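Local coordinates for putative secreted cellulose binding protein (Streptomyces coelicolor, PDB 4OY7), which cleaves glycosidic bonds in cellulose oxidatively as a copper-dependent lytic polysaccharide monooxygenase of family AA10, this chain being the catalytic domain of a longer secreted protein, at residues Y12-D17 and S87-T92; M5-R10 and S189-D194; L36-A41 and F79-A84; W123-E128 and S167-I172. All blocks are in the same frame, centred on the assembly; numbering follows the deposited sequence. Where two conformers were deposited one is given.

Overall arrangement
All four contacts belong to one lytic polysaccharide monooxygenase domain and gather round strand 184-193 and the long region between strands 51-52 and 92-94. Contact 2 joins nearly the two ends of the chain, and the other three are nested inside it: contact 3 lies within contact 1, and contact 4 follows in series. Contacts 1 and 2 are neighbours, their centres about 8 Å apart, and Thr92 pairs with strand 184-193 between them. Contacts 2 and 4 meet on adjacent strands of the mixed sheet, centres about 11 Å apart. Contact 3 lies farther out, its centre about 18 Å from that of contact 2, yet Arg10 reaches Tyr82. Helices and loops are thereby tied to the sheet.

Contact 1: residues Y12-D17 and S87-T92; sequences YLCQLD and SDWPRT
The packing here is apolar and centres on Leu13 and Cys14 of helix 10-18, set against the extended chain of Trp89 and Pro90. Leu13 points at Pro90, and the two side chains run past each other in opposite directions: Leu13 CD1 lies 4.0 Å from Pro90 CB, and the CB atoms of Leu13 and Pro90 are equally near. With CG anti to its own carbonyl carbon (chi1 -66°), Leu13 also lays CD1 close to the carbonyl O of Pro90, so the methyl covers backbone as well as ring.

The second kind of contact is sulfur to aromatic. Cys14 SG comes in at the edge of the indole, in its plane, with Trp89 CZ3 at 3.6 Å and the centroid of the six-membered ring at 4.8 Å. The sulfur lies 88° off the ring normal, so it meets the rim and leaves the face alone. Trp89 is held by other partners: NE1 donates to Ala84 O, and Arg10 makes a cation-pi contact with the ring.

Cys14 is disulfide-bonded to Cys32 of helix 30-39, which fixes the sulfur beside the indole. This edge-on Cys sulfur-aromatic contact, made by a half-cystine, joins helix 10-18 to the loop before strand 92-94 of the LPMO domain.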
loop_
_atom_site.group_PDB
_atom_site.type_symbol
_atom_site.label_atom_id
_atom_site.label_comp_id
_atom_site.label_asym_id
_atom_site.label_seq_id
_atom_site.Cartn_x
_atom_site.Cartn_y
_atom_site.Cartn_z
ATOM N N TYR A 12 5.929 -3.074 2.242
ATOM C CA TYR A 12 6.459 -4.162 1.442
ATOM C C TYR A 12 7.798 -3.788 0.825
ATOM O O TYR A 12 8.749 -4.512 0.927
ATOM C CB TYR A 12 5.449 -4.595 0.369
ATOM C CG TYR A 12 5.948 -5.730 -0.478
ATOM C CD1 TYR A 12 6.184 -6.989 0.073
ATOM C CD2 TYR A 12 6.236 -5.538 -1.829
ATOM C CE1 TYR A 12 6.646 -8.047 -0.709
ATOM C CE2 TYR A 12 6.692 -6.587 -2.604
ATOM C CZ TYR A 12 6.913 -7.828 -2.047
ATOM O OH TYR A 12 7.395 -8.869 -2.862
ATOM N N LEU A 13 7.866 -2.623 0.201
ATOM C CA LEU A 13 9.138 -2.196 -0.392
ATOM C C LEU A 13 10.193 -1.980 0.672
ATOM O O LEU A 13 11.356 -2.225 0.428
ATOM C CB LEU A 13 8.979 -0.952 -1.242
ATOM C CG LEU A 13 8.138 -1.100 -2.515
ATOM C CD1 LEU A 13 8.139 0.171 -3.338
ATOM C CD2 LEU A 13 8.589 -2.280 -3.372
ATOM N N CYS A 14 9.794 -1.492 1.837
ATOM C CA CYS A 14 10.778 -1.270 2.865
ATOM C C CYS A 14 11.316 -2.594 3.407
ATOM O O CYS A 14 12.524 -2.731 3.670
ATOM C CB CYS A 14 10.249 -0.369 3.966
ATOM S SG CYS A 14 10.274 1.401 3.525
ATOM N N GLN A 15 10.452 -3.584 3.534
ATOM C CA GLN A 15 10.913 -4.871 4.014
ATOM C C GLN A 15 11.829 -5.545 2.980
ATOM O O GLN A 15 12.792 -6.200 3.366
ATOM C CB GLN A 15 9.748 -5.738 4.477
ATOM C CG GLN A 15 8.930 -6.414 3.397
ATOM C CD GLN A 15 9.466 -7.781 2.998
ATOM O OE1 GLN A 15 10.078 -8.472 3.783
ATOM N NE2 GLN A 15 9.176 -8.184 1.772
ATOM N N LEU A 16 11.558 -5.371 1.682
ATOM C CA LEU A 16 12.485 -5.871 0.646
ATOM C C LEU A 16 13.812 -5.170 0.716
ATOM O O LEU A 16 14.832 -5.806 0.568
ATOM C CB LEU A 16 11.947 -5.690 -0.771
ATOM C CG LEU A 16 10.762 -6.560 -1.159
ATOM C CD1 LEU A 16 10.346 -6.142 -2.566
ATOM C CD2 LEU A 16 11.046 -8.060 -1.068
ATOM N N ASP A 17 13.786 -3.861 0.928
ATOM C CA ASP A 17 15.014 -3.076 1.092
ATOM C C ASP A 17 15.823 -3.469 2.330
ATOM O O ASP A 17 17.043 -3.332 2.334
ATOM C CB ASP A 17 14.658 -1.579 1.164
ATOM C CG ASP A 17 15.864 -0.690 1.171
ATOM O OD1 ASP A 17 16.025 0.088 2.141
ATOM O OD2 ASP A 17 16.638 -0.759 0.195
ATOM N N SER A 87 9.295 12.598 0.256
ATOM C CA SER A 87 9.420 12.283 -1.168
ATOM C C SER A 87 10.503 11.249 -1.471
ATOM O O SER A 87 10.729 10.925 -2.648
ATOM C CB SER A 87 9.722 13.563 -1.930
ATOM O OG SER A 87 10.980 14.091 -1.580
ATOM N N ASP A 88 11.155 10.729 -0.440
ATOM C CA ASP A 88 12.314 9.839 -0.619
ATOM C C ASP A 88 11.997 8.357 -0.328
ATOM O O ASP A 88 12.923 7.550 -0.284
ATOM C CB ASP A 88 13.564 10.343 0.145
ATOM C CG ASP A 88 13.352 10.471 1.659
ATOM O OD1 ASP A 88 12.190 10.387 2.129
ATOM O OD2 ASP A 88 14.374 10.587 2.378
ATOM N N TRP A 89 10.728 7.993 -0.167
ATOM C CA TRP A 89 10.342 6.596 -0.046
ATOM C C TRP A 89 10.725 5.848 -1.331
ATOM O O TRP A 89 10.881 6.476 -2.391
ATOM C CB TRP A 89 8.834 6.459 0.137
ATOM C CG TRP A 89 8.262 6.888 1.447
ATOM C CD1 TRP A 89 7.627 8.074 1.731
ATOM C CD2 TRP A 89 8.206 6.117 2.654
ATOM N NE1 TRP A 89 7.201 8.085 3.027
ATOM C CE2 TRP A 89 7.564 6.912 3.633
ATOM C CE3 TRP A 89 8.682 4.858 3.020
ATOM C CZ2 TRP A 89 7.314 6.446 4.942
ATOM C CZ3 TRP A 89 8.451 4.408 4.306
ATOM C CH2 TRP A 89 7.801 5.225 5.281
ATOM N N PRO A 90 10.922 4.525 -1.242
ATOM C CA PRO A 90 11.098 3.765 -2.468
ATOM C C PRO A 90 9.885 3.904 -3.353
ATOM O O PRO A 90 8.803 4.053 -2.849
ATOM C CB PRO A 90 11.217 2.315 -1.968
ATOM C CG PRO A 90 11.580 2.413 -0.543
ATOM C CD PRO A 90 10.928 3.667 -0.053
ATOM N N ARG A 91 10.050 3.843 -4.667
ATOM C CA ARG A 91 8.903 4.003 -5.532
ATOM C C ARG A 91 9.020 3.154 -6.782
ATOM O O ARG A 91 10.109 2.775 -7.207
ATOM C CB ARG A 91 8.682 5.464 -5.924
ATOM C CG ARG A 91 9.719 6.104 -6.851
ATOM C CD ARG A 91 9.555 7.630 -6.974
ATOM N NE ARG A 91 9.633 8.214 -5.637
ATOM C CZ ARG A 91 8.595 8.636 -4.915
ATOM N NH1 ARG A 91 8.796 9.019 -3.664
ATOM N NH2 ARG A 91 7.361 8.685 -5.409
ATOM N N THR A 92 7.868 2.921 -7.378
ATOM C CA THR A 92 7.752 2.190 -8.624
ATOM C C THR A 92 7.589 3.176 -9.781
ATOM O O THR A 92 6.741 4.069 -9.735
ATOM C CB THR A 92 6.551 1.249 -8.582
ATOM O OG1 THR A 92 6.680 0.361 -7.459
ATOM C CG2 THR A 92 6.475 0.394 -9.866
#

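Contact 2: residues M5-R10 and S189-D194; sequences MMPGSR and SDVVFD
A salt bridge dominates this buried contact. Arg10, its chain extended from CG to NE, takes hold of Asp190 side-on: NE donates to Asp190 OD1 at 2.7 Å and NH2 to Asp190 OD2 at 2.9 Å, both bonds almost straight at 173°. Each oxygen uses its syn lone pair, and guanidinium and carboxylate planes are only 14° apart, so the paired groups lie nearly flat together. NH1 binds Tyr82 O; an alanine in place of Arg10, with none of these nitrogens, would probably leave the buried Asp190 carboxylate poorly compensated and the 3-10 segment 80-83 less firmly held.

Neutral hydrogen bonds follow. Ser189 OG donates to Pro7 O at 2.7 Å, approaching from above the carbonyl plane. Two waters bridge the backbones: both donate to Gly8 O, one also donating to Asp190 O and the other accepting from Asp190 N.

Apolar contact is slight, with Pro7 CB 4.0 Å from Val191 CG1. Pro7 follows a cis peptide bond just after strand 4-6 and also touches Ile172. Residues 7-9 therefore join the sheet containing strand 4-6 to strand 184-193, which runs between strands 92-94 and 168-178, and lead through the Ser9 N-cap into helix 10-18.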
loop_
_atom_site.group_PDB
_atom_site.type_symbol
_atom_site.label_atom_id
_atom_site.label_comp_id
_atom_site.label_asym_id
_atom_site.label_seq_id
_atom_site.Cartn_x
_atom_site.Cartn_y
_atom_site.Cartn_z
ATOM N N MET A 5 1.886 -5.613 -3.538
ATOM C CA MET A 5 3.257 -6.002 -3.851
ATOM C C MET A 5 3.805 -5.399 -5.151
ATOM O O MET A 5 5.016 -5.216 -5.297
ATOM C CB MET A 5 3.365 -7.535 -3.913
ATOM C CG MET A 5 3.002 -8.228 -2.601
ATOM S SD MET A 5 2.788 -10.009 -2.809
ATOM C CE MET A 5 4.495 -10.368 -3.152
ATOM N N MET A 6 2.920 -5.080 -6.095
ATOM C CA MET A 6 3.302 -4.509 -7.386
ATOM C C MET A 6 2.132 -3.645 -7.863
ATOM O O MET A 6 1.053 -4.201 -8.094
ATOM C CB MET A 6 3.523 -5.621 -8.425
ATOM C CG MET A 6 4.850 -6.357 -8.313
ATOM S SD MET A 6 5.413 -7.156 -9.847
ATOM C CE MET A 6 5.576 -5.738 -10.913
ATOM N N PRO A 7 2.274 -2.282 -7.884
ATOM C CA PRO A 7 3.358 -1.455 -7.290
ATOM C C PRO A 7 3.336 -1.576 -5.774
ATOM O O PRO A 7 2.285 -1.414 -5.137
ATOM C CB PRO A 7 2.981 -0.024 -7.701
ATOM C CG PRO A 7 1.512 -0.065 -7.851
ATOM C CD PRO A 7 1.211 -1.428 -8.441
ATOM N N GLY A 8 4.501 -1.877 -5.220
ATOM C CA GLY A 8 4.599 -2.319 -3.852
ATOM C C GLY A 8 4.283 -1.222 -2.887
ATOM O O GLY A 8 4.584 -0.062 -3.131
ATOM N N SER A 9 3.680 -1.605 -1.771
ATOM C CA SER A 9 3.312 -0.684 -0.721
ATOM C C SER A 9 4.563 -0.271 0.066
ATOM O O SER A 9 5.641 -0.854 -0.110
ATOM C CB SER A 9 2.303 -1.357 0.203
ATOM O OG SER A 9 2.958 -2.277 1.055
ATOM N N ARG A 10 4.428 0.751 0.910
ATOM C CA ARG A 10 5.589 1.236 1.692
ATOM C C ARG A 10 6.188 0.152 2.578
ATOM O O ARG A 10 7.417 -0.036 2.604
ATOM C CB ARG A 10 5.202 2.441 2.535
ATOM C CG ARG A 10 4.956 3.680 1.699
ATOM C CD ARG A 10 4.547 4.906 2.499
ATOM N NE ARG A 10 4.565 6.046 1.592
ATOM C CZ ARG A 10 4.159 7.268 1.881
ATOM N NH1 ARG A 10 3.673 7.540 3.089
ATOM N NH2 ARG A 10 4.227 8.218 0.950
ATOM N N SER A 189 1.188 2.923 -1.975
ATOM C CA SER A 189 2.304 2.667 -2.886
ATOM C C SER A 189 2.753 3.972 -3.551
ATOM O O SER A 189 2.010 4.614 -4.280
ATOM C CB SER A 189 1.864 1.685 -3.958
ATOM O OG SER A 189 1.404 0.473 -3.378
ATOM N N ASP A 190 4.003 4.338 -3.294
ATOM C CA ASP A 190 4.622 5.453 -3.959
ATOM C C ASP A 190 4.996 5.090 -5.380
ATOM O O ASP A 190 5.606 4.028 -5.625
ATOM C CB ASP A 190 5.868 5.879 -3.204
ATOM C CG ASP A 190 5.538 6.475 -1.857
ATOM O OD1 ASP A 190 5.676 5.754 -0.866
ATOM O OD2 ASP A 190 5.071 7.629 -1.787
ATOM N N VAL A 191 4.649 5.960 -6.321
ATOM C CA VAL A 191 4.928 5.728 -7.745
ATOM C C VAL A 191 5.415 7.032 -8.364
ATOM O O VAL A 191 5.285 8.122 -7.755
ATOM C CB VAL A 191 3.696 5.199 -8.511
ATOM C CG1 VAL A 191 3.147 3.958 -7.809
ATOM C CG2 VAL A 191 2.627 6.272 -8.683
ATOM N N VAL A 192 5.993 6.932 -9.550
ATOM C CA VAL A 192 6.309 8.118 -10.354
ATOM C C VAL A 192 5.967 7.810 -11.792
ATOM O O VAL A 192 6.304 6.735 -12.299
ATOM C CB VAL A 192 7.774 8.596 -10.178
ATOM C CG1 VAL A 192 8.764 7.484 -10.453
ATOM C CG2 VAL A 192 8.071 9.804 -11.050
ATOM N N PHE A 193 5.272 8.748 -12.430
ATOM C CA PHE A 193 4.895 8.629 -13.832
ATOM C C PHE A 193 5.987 9.278 -14.678
ATOM O O PHE A 193 5.857 10.431 -15.163
ATOM C CB PHE A 193 3.535 9.280 -14.101
ATOM C CG PHE A 193 2.371 8.566 -13.464
ATOM C CD1 PHE A 193 1.890 7.364 -13.995
ATOM C CD2 PHE A 193 1.733 9.109 -12.360
ATOM C CE1 PHE A 193 0.803 6.738 -13.410
ATOM C CE2 PHE A 193 0.639 8.489 -11.785
ATOM C CZ PHE A 193 0.193 7.292 -12.306
ATOM N N ASP A 194 7.070 8.531 -14.880
ATOM C CA ASP A 194 8.202 9.023 -15.676
ATOM C C ASP A 194 8.539 8.120 -16.860
ATOM O O ASP A 194 9.542 8.334 -17.532
ATOM C CB ASP A 194 9.437 9.237 -14.809
ATOM C CG ASP A 194 9.976 7.949 -14.200
ATOM O OD1 ASP A 194 9.349 6.860 -14.346
ATOM O OD2 ASP A 194 11.045 8.034 -13.534
HETATM O O HOH W 1 5.229 1.308 -5.390
HETATM O O HOH W 2 5.488 2.275 -1.919
#

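Contact 3: residues L36-A41 and F79-A84; sequences LDQSGA and FSAYNA
Ser39 has OG anti to its carbonyl carbon (chi1 -72°), which turns the hydroxyl from the last turn of helix 30-39 toward the 3-10 segment 80-83. Gln38 has CG anti to the backbone N (chi1 174°) and runs on extended, laying its chain along the methyl of Ala81. Tyr82 sends its ring across toward the chain beyond the helix.

These settings put Ser39 OG 3.1 Å from Ala81 N, which donates to it at an angle of 152°. The same oxygen sits 3.3 Å from Ala81 CB, and Gln38 CD packs on that methyl at 3.9 Å, so Ala81 is wedged between two consecutive helix residues. Ser39 OG is also hydrogen-bonded to Asp78 OD1, which in turn receives Ser80 N. An alanine in place of Ser39 has no hydroxyl for Ala81 N or Asp78, and would probably loosen the join between helix end and 3-10 segment.

Separately, a water links Gly40 to Tyr82, donating to Gly40 O at 2.7 Å and accepting from Tyr82 OH at 2.7 Å. Since Ser39 OG accepts from Ala81 N, its own proton is probably turned to Asp78 OD1, so that one hydroxyl serves a backbone N-H and a carboxylate at once.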
loop_
_atom_site.group_PDB
_atom_site.type_symbol
_atom_site.label_atom_id
_atom_site.label_comp_id
_atom_site.label_asym_id
_atom_site.label_seq_id
_atom_site.Cartn_x
_atom_site.Cartn_y
_atom_site.Cartn_z
ATOM N N LEU A 36 11.875 2.588 10.290
ATOM C CA LEU A 36 12.347 1.518 11.173
ATOM C C LEU A 36 12.702 2.088 12.548
ATOM O O LEU A 36 12.345 1.526 13.590
ATOM C CB LEU A 36 13.558 0.803 10.567
ATOM C CG LEU A 36 14.217 -0.301 11.393
ATOM C CD1 LEU A 36 13.253 -1.454 11.609
ATOM C CD2 LEU A 36 15.466 -0.818 10.722
ATOM N N ASP A 37 13.406 3.213 12.548
ATOM C CA ASP A 37 13.834 3.857 13.790
ATOM C C ASP A 37 12.628 4.362 14.602
ATOM O O ASP A 37 12.622 4.275 15.842
ATOM C CB ASP A 37 14.803 5.008 13.493
ATOM C CG ASP A 37 16.164 4.534 12.964
ATOM O OD1 ASP A 37 16.888 5.356 12.341
ATOM O OD2 ASP A 37 16.533 3.354 13.181
ATOM N N GLN A 38 11.604 4.871 13.931
ATOM C CA GLN A 38 10.422 5.304 14.667
ATOM C C GLN A 38 9.479 4.170 15.086
ATOM O O GLN A 38 9.205 3.989 16.269
ATOM C CB GLN A 38 9.632 6.342 13.900
ATOM C CG GLN A 38 8.335 6.634 14.638
ATOM C CD GLN A 38 7.484 7.703 14.011
ATOM O OE1 GLN A 38 7.994 8.662 13.443
ATOM N NE2 GLN A 38 6.162 7.552 14.145
ATOM N N SER A 39 8.982 3.398 14.131
ATOM C CA SER A 39 7.912 2.443 14.446
ATOM C C SER A 39 8.379 1.025 14.750
ATOM O O SER A 39 7.600 0.223 15.267
ATOM C CB SER A 39 6.866 2.443 13.333
ATOM O OG SER A 39 6.105 3.634 13.353
ATOM N N GLY A 40 9.642 0.711 14.487
ATOM C CA GLY A 40 10.199 -0.584 14.881
ATOM C C GLY A 40 10.159 -1.680 13.841
ATOM O O GLY A 40 9.391 -1.627 12.870
ATOM N N ALA A 41 10.973 -2.701 14.079
ATOM C CA ALA A 41 11.168 -3.829 13.164
ATOM C C ALA A 41 9.899 -4.667 12.997
ATOM O O ALA A 41 9.721 -5.310 11.948
ATOM C CB ALA A 41 12.319 -4.700 13.664
ATOM N N PHE A 79 2.389 1.280 12.757
ATOM C CA PHE A 79 2.712 1.575 11.353
ATOM C C PHE A 79 2.694 3.069 11.130
ATOM O O PHE A 79 2.714 3.534 9.990
ATOM C CB PHE A 79 1.678 0.935 10.401
ATOM C CG PHE A 79 1.784 -0.558 10.294
ATOM C CD1 PHE A 79 2.891 -1.172 9.705
ATOM C CD2 PHE A 79 0.754 -1.361 10.774
ATOM C CE1 PHE A 79 2.976 -2.559 9.631
ATOM C CE2 PHE A 79 0.837 -2.736 10.716
ATOM C CZ PHE A 79 1.940 -3.342 10.136
ATOM N N SER A 80 2.723 3.831 12.214
ATOM C CA SER A 80 2.552 5.284 12.147
ATOM C C SER A 80 3.586 5.973 11.250
ATOM O O SER A 80 3.252 6.928 10.536
ATOM C CB SER A 80 2.549 5.891 13.559
ATOM O OG SER A 80 2.293 7.292 13.539
ATOM N N ALA A 81 4.813 5.470 11.269
ATOM C CA ALA A 81 5.902 6.065 10.474
ATOM C C ALA A 81 5.690 6.002 8.970
ATOM O O ALA A 81 6.262 6.807 8.239
ATOM C CB ALA A 81 7.260 5.447 10.832
ATOM N N TYR A 82 4.830 5.089 8.532
ATOM C CA TYR A 82 4.568 4.843 7.119
ATOM C C TYR A 82 3.594 5.877 6.572
ATOM O O TYR A 82 3.362 5.918 5.384
ATOM C CB TYR A 82 4.147 3.363 6.889
ATOM C CG TYR A 82 5.276 2.456 7.320
ATOM C CD1 TYR A 82 6.301 2.129 6.448
ATOM C CD2 TYR A 82 5.384 2.015 8.636
ATOM C CE1 TYR A 82 7.367 1.355 6.847
ATOM C CE2 TYR A 82 6.453 1.250 9.047
ATOM C CZ TYR A 82 7.458 0.919 8.148
ATOM O OH TYR A 82 8.569 0.189 8.534
ATOM N N ASN A 83 3.052 6.743 7.431
ATOM C CA ASN A 83 2.391 7.968 6.968
ATOM C C ASN A 83 3.304 9.175 6.684
ATOM O O ASN A 83 2.813 10.175 6.149
ATOM C CB ASN A 83 1.294 8.420 7.975
ATOM C CG ASN A 83 0.178 7.421 8.069
ATOM O OD1 ASN A 83 -0.448 7.056 7.040
ATOM N ND2 ASN A 83 -0.079 6.948 9.276
ATOM N N ALA A 84 4.595 9.108 7.021
ATOM C CA ALA A 84 5.495 10.262 6.867
ATOM C C ALA A 84 5.402 10.850 5.470
ATOM O O ALA A 84 5.535 10.150 4.470
ATOM C CB ALA A 84 6.929 9.861 7.192
HETATM O O HOH W 3 8.820 0.426 11.213
#

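Contact 4: residues W123-E128 and S167-I172; sequences WSPTSE and SGDALI
Residues 124-127 form a type I beta turn closed by Ser127 N bonding to Ser124 O at 2.9 Å, while Asp169-Ile172 run extended in strand 168-178. The two backbones come near each other at the carbonyls of Trp123 and Asp169. These would be poor neighbours on their own, their oxygens 3.7 Å apart, but one water donates to both, at 2.9 Å to Trp123 O and 2.7 Å to Asp169 O.

Trp123 carries most of the side-chain contact. With CG anti to its backbone N (chi1 -176°), it brings the six-membered ring obliquely against Leu171, CZ3 lying 3.9 Å from Leu171 CB. At the other end of the indole NE1 donates to Glu128 O at 3.0 Å in an essentially straight bond (179°), the acceptor lying in the ring plane, which fixes how the ring is turned. Pro125 N sits over one face toward the rim, so the turn packs back on the tryptophan that precedes it. The Pro125 ring crosses Asp169 at about a right angle, CD 3.7 Å from Asp169 CB.

The loop between strands 112-119 and 134-141 thereby rests on strand 168-178, which is paired antiparallel with 112-119 along one edge and with 184-193 along the other.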
loop_
_atom_site.group_PDB
_atom_site.type_symbol
_atom_site.label_atom_id
_atom_site.label_comp_id
_atom_site.label_asym_id
_atom_site.label_seq_id
_atom_site.Cartn_x
_atom_site.Cartn_y
_atom_site.Cartn_z
ATOM N N TRP A 123 -0.932 16.782 -6.595
ATOM C CA TRP A 123 -0.556 16.281 -5.279
ATOM C C TRP A 123 0.852 15.739 -5.319
ATOM O O TRP A 123 1.204 14.990 -6.222
ATOM C CB TRP A 123 -1.504 15.180 -4.811
ATOM C CG TRP A 123 -1.211 14.691 -3.425
ATOM C CD1 TRP A 123 -1.720 15.181 -2.264
ATOM C CD2 TRP A 123 -0.326 13.624 -3.059
ATOM N NE1 TRP A 123 -1.215 14.487 -1.185
ATOM C CE2 TRP A 123 -0.366 13.516 -1.647
ATOM C CE3 TRP A 123 0.469 12.724 -3.785
ATOM C CZ2 TRP A 123 0.356 12.554 -0.949
ATOM C CZ3 TRP A 123 1.201 11.763 -3.071
ATOM C CH2 TRP A 123 1.126 11.685 -1.679
ATOM N N SER A 124 1.650 16.098 -4.323
ATOM C CA SER A 124 2.972 15.510 -4.160
ATOM C C SER A 124 3.166 14.985 -2.731
ATOM O O SER A 124 2.543 15.479 -1.760
ATOM C CB SER A 124 4.053 16.496 -4.558
ATOM O OG SER A 124 4.247 17.424 -3.509
ATOM N N PRO A 125 4.074 14.009 -2.581
ATOM C CA PRO A 125 4.206 13.280 -1.327
ATOM C C PRO A 125 4.781 14.022 -0.127
ATOM O O PRO A 125 4.761 13.466 0.955
ATOM C CB PRO A 125 5.076 12.070 -1.716
ATOM C CG PRO A 125 5.832 12.520 -2.892
ATOM C CD PRO A 125 4.884 13.388 -3.648
ATOM N N THR A 126 5.244 15.252 -0.298
ATOM C CA THR A 126 5.574 16.084 0.855
ATOM C C THR A 126 4.332 16.747 1.468
ATOM O O THR A 126 4.432 17.348 2.511
ATOM C CB THR A 126 6.639 17.148 0.549
ATOM O OG1 THR A 126 6.230 17.940 -0.560
ATOM C CG2 THR A 126 7.979 16.472 0.253
ATOM N N SER A 127 3.172 16.580 0.846
ATOM C CA SER A 127 1.898 16.967 1.429
ATOM C C SER A 127 1.188 15.811 2.110
ATOM O O SER A 127 1.358 14.651 1.741
ATOM C CB SER A 127 0.975 17.487 0.342
ATOM O OG SER A 127 1.560 18.602 -0.283
ATOM N N GLU A 128 0.344 16.156 3.074
ATOM C CA GLU A 128 -0.526 15.172 3.715
ATOM C C GLU A 128 -1.373 14.446 2.657
ATOM O O GLU A 128 -1.862 15.060 1.714
ATOM C CB GLU A 128 -1.420 15.907 4.696
ATOM C CG GLU A 128 -2.350 15.011 5.467
ATOM C CD GLU A 128 -3.232 15.772 6.428
ATOM O OE1 GLU A 128 -4.125 15.151 7.011
ATOM O OE2 GLU A 128 -3.038 16.978 6.631
ATOM N N SER A 167 2.163 12.846 -14.759
ATOM C CA SER A 167 3.603 12.933 -14.643
ATOM C C SER A 167 3.998 13.135 -13.200
ATOM O O SER A 167 3.151 13.486 -12.385
ATOM C CB SER A 167 4.124 14.081 -15.488
ATOM O OG SER A 167 3.725 15.338 -14.961
ATOM N N GLY A 168 5.275 12.906 -12.900
ATOM C CA GLY A 168 5.806 13.114 -11.566
ATOM C C GLY A 168 5.274 12.125 -10.544
ATOM O O GLY A 168 4.684 11.086 -10.879
ATOM N N ASP A 169 5.510 12.437 -9.275
ATOM C CA ASP A 169 5.200 11.512 -8.197
ATOM C C ASP A 169 3.700 11.451 -7.953
ATOM O O ASP A 169 2.976 12.421 -8.187
ATOM C CB ASP A 169 5.874 11.964 -6.888
ATOM C CG ASP A 169 7.392 11.778 -6.880
ATOM O OD1 ASP A 169 7.921 10.963 -7.664
ATOM O OD2 ASP A 169 8.054 12.416 -6.019
ATOM N N ALA A 170 3.263 10.324 -7.417
ATOM C CA ALA A 170 1.865 10.104 -7.054
ATOM C C ALA A 170 1.858 8.971 -6.031
ATOM O O ALA A 170 2.895 8.430 -5.702
ATOM C CB ALA A 170 1.052 9.752 -8.299
ATOM N N LEU A 171 0.688 8.597 -5.550
ATOM C CA LEU A 171 0.579 7.443 -4.668
ATOM C C LEU A 171 -0.694 6.676 -5.034
ATOM O O LEU A 171 -1.727 7.269 -5.368
ATOM C CB LEU A 171 0.565 7.928 -3.239
ATOM C CG LEU A 171 0.395 6.932 -2.109
ATOM C CD1 LEU A 171 1.023 7.598 -0.884
ATOM C CD2 LEU A 171 -1.073 6.604 -1.883
ATOM N N ILE A 172 -0.613 5.355 -5.009
ATOM C CA ILE A 172 -1.792 4.502 -5.183
ATOM C C ILE A 172 -2.158 3.941 -3.820
ATOM O O ILE A 172 -1.364 3.237 -3.198
ATOM C CB ILE A 172 -1.531 3.354 -6.190
ATOM C CG1 ILE A 172 -1.364 3.928 -7.607
ATOM C CG2 ILE A 172 -2.660 2.339 -6.196
ATOM C CD1 ILE A 172 -0.738 2.968 -8.588
HETATM O O HOH W 4 3.616 15.042 -7.845
#